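Local coordinates for putative N-acetyl-gamma-glutamyl-phosphate reductase (Arabidopsis thaliana, PDB 1XYG), which probably catalyses the NADPH-dependent reduction of N-acetyl-glutamyl 5-phosphate to the 5-semialdehyde, the third step of arginine-related N-acetylornithine synthesis from glutamate, in the chloroplast, at residues Lys15-Gly20 against Thr82-Phe87. Sequence-based numbering, arbitrary orientation.
Sequences KDIRIG and TVDAVF
G20 and V86 lie side by side in a parallel β pairing, their CA atoms 4.6 Å apart, where the ladder is tight. G20 N donates to A85 O (2.9 Å), and G20 O in turn receives F87 N nearly in line with its C=O bond, at an angle of 170°. The CA-H of V86 also leans on G20 O. With no side chain on G20, V83 CG1 packs directly against its backbone, 3.8 Å from G20 CA. On the face carrying I19 and A85 the contact is apolar: I19 CD1 reaches A85 CB, while CG2, anti to the backbone N, meets the F87 ring at its edge, 3.8 Å from CD2.

Toward R18 the pairing changes character. R18 O takes a firm bond from D84 N (2.8 Å) and a weak one from A85 N, and D84 returns its side chain to the same residue: the anti lone pair of OD2 accepts R18 N at 2.7 Å. The carboxylate thus substitutes for a backbone acceptor just before strand 85-88 begins. Beyond it the contact loosens at the exposed R18 side chain. Its chain bends at chi3 (92°), and the guanidinium lies with one face over T82 O, 3.5 Å from its plane, joined to D84 OD1 just by weak bonds through a water.

The two strands are neighbours in the parallel sheet of the Rossmann-type NAD-binding domain. Strand 42-47 flanks 17-22 on its other edge, strand 107-110 continues the sheet beyond 85-88, and L340 of helix 329-343 covers I19, A85 and F87.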
# COMPACT_ATOMS: atom_id res chain seq x y z
N LYS A 15 -30.62 13.21 22.07
CA LYS A 15 -31.30 12.14 21.28
C LYS A 15 -32.03 11.20 22.23
O LYS A 15 -31.78 11.19 23.42
CB LYS A 15 -30.27 11.37 20.45
CG LYS A 15 -29.55 12.25 19.44
CD LYS A 15 -28.50 11.49 18.66
CE LYS A 15 -27.84 12.41 17.63
NZ LYS A 15 -26.96 11.68 16.68
N ASP A 16 -32.94 10.40 21.68
CA ASP A 16 -33.74 9.49 22.49
C ASP A 16 -32.98 8.43 23.29
O ASP A 16 -33.27 8.20 24.46
CB ASP A 16 -34.78 8.78 21.62
CG ASP A 16 -35.64 9.75 20.83
OD1 ASP A 16 -36.15 10.72 21.44
OD2 ASP A 16 -35.81 9.54 19.61
N ILE A 17 -32.00 7.80 22.66
CA ILE A 17 -31.25 6.74 23.33
C ILE A 17 -29.83 7.10 23.72
O ILE A 17 -29.06 7.62 22.92
CB ILE A 17 -31.20 5.48 22.45
CG1 ILE A 17 -32.63 4.97 22.19
CG2 ILE A 17 -30.34 4.42 23.12
CD1 ILE A 17 -33.36 4.48 23.43
N ARG A 18 -29.49 6.80 24.97
CA ARG A 18 -28.16 7.06 25.49
C ARG A 18 -27.34 5.78 25.44
O ARG A 18 -27.65 4.78 26.08
CB ARG A 18 -28.23 7.58 26.92
CG ARG A 18 -28.97 8.88 27.00
CD ARG A 18 -29.25 9.22 28.43
NE ARG A 18 -28.21 10.05 29.04
CZ ARG A 18 -28.24 10.43 30.31
NH1 ARG A 18 -29.24 10.05 31.09
NH2 ARG A 18 -27.28 11.21 30.78
N ILE A 19 -26.28 5.84 24.65
CA ILE A 19 -25.42 4.69 24.45
C ILE A 19 -24.15 4.67 25.29
O ILE A 19 -23.46 5.67 25.46
CB ILE A 19 -24.98 4.58 22.97
CG1 ILE A 19 -26.20 4.38 22.07
CG2 ILE A 19 -23.96 3.47 22.82
CD1 ILE A 19 -27.02 3.13 22.40
N GLY A 20 -23.86 3.49 25.81
CA GLY A 20 -22.65 3.30 26.59
C GLY A 20 -21.72 2.42 25.78
O GLY A 20 -22.14 1.40 25.22
N THR A 82 -26.75 5.09 33.88
CA THR A 82 -26.76 6.33 33.12
C THR A 82 -26.98 6.10 31.61
O THR A 82 -27.03 7.06 30.84
CB THR A 82 -25.43 7.07 33.31
OG1 THR A 82 -25.15 7.17 34.71
CG2 THR A 82 -25.50 8.47 32.72
N VAL A 83 -27.10 4.84 31.19
CA VAL A 83 -27.30 4.55 29.77
C VAL A 83 -28.45 3.59 29.52
O VAL A 83 -28.86 2.85 30.42
CB VAL A 83 -26.01 3.98 29.12
CG1 VAL A 83 -24.93 5.05 29.07
CG2 VAL A 83 -25.52 2.77 29.90
N ASP A 84 -28.97 3.59 28.29
CA ASP A 84 -30.09 2.74 27.91
C ASP A 84 -29.66 1.42 27.28
O ASP A 84 -30.25 0.38 27.54
CB ASP A 84 -31.00 3.50 26.95
CG ASP A 84 -31.46 4.83 27.51
OD1 ASP A 84 -32.17 4.82 28.54
OD2 ASP A 84 -31.12 5.87 26.93
N ALA A 85 -28.64 1.49 26.43
CA ALA A 85 -28.10 0.30 25.78
C ALA A 85 -26.57 0.39 25.80
O ALA A 85 -26.00 1.47 25.90
CB ALA A 85 -28.62 0.20 24.34
N VAL A 86 -25.93 -0.76 25.68
CA VAL A 86 -24.47 -0.82 25.71
C VAL A 86 -23.85 -1.66 24.60
O VAL A 86 -24.39 -2.70 24.22
CB VAL A 86 -24.00 -1.39 27.08
CG1 VAL A 86 -22.59 -1.91 26.97
CG2 VAL A 86 -24.08 -0.32 28.16
N PHE A 87 -22.71 -1.20 24.10
CA PHE A 87 -21.95 -1.91 23.08
C PHE A 87 -20.67 -2.30 23.81
O PHE A 87 -20.00 -1.45 24.40
CB PHE A 87 -21.57 -0.99 21.91
CG PHE A 87 -22.68 -0.80 20.90
CD1 PHE A 87 -23.13 -1.87 20.13
CD2 PHE A 87 -23.24 0.46 20.70
CE1 PHE A 87 -24.13 -1.69 19.17
CE2 PHE A 87 -24.24 0.65 19.74
CZ PHE A 87 -24.69 -0.43 18.97
O HOH W 1 -30.64 7.05 30.66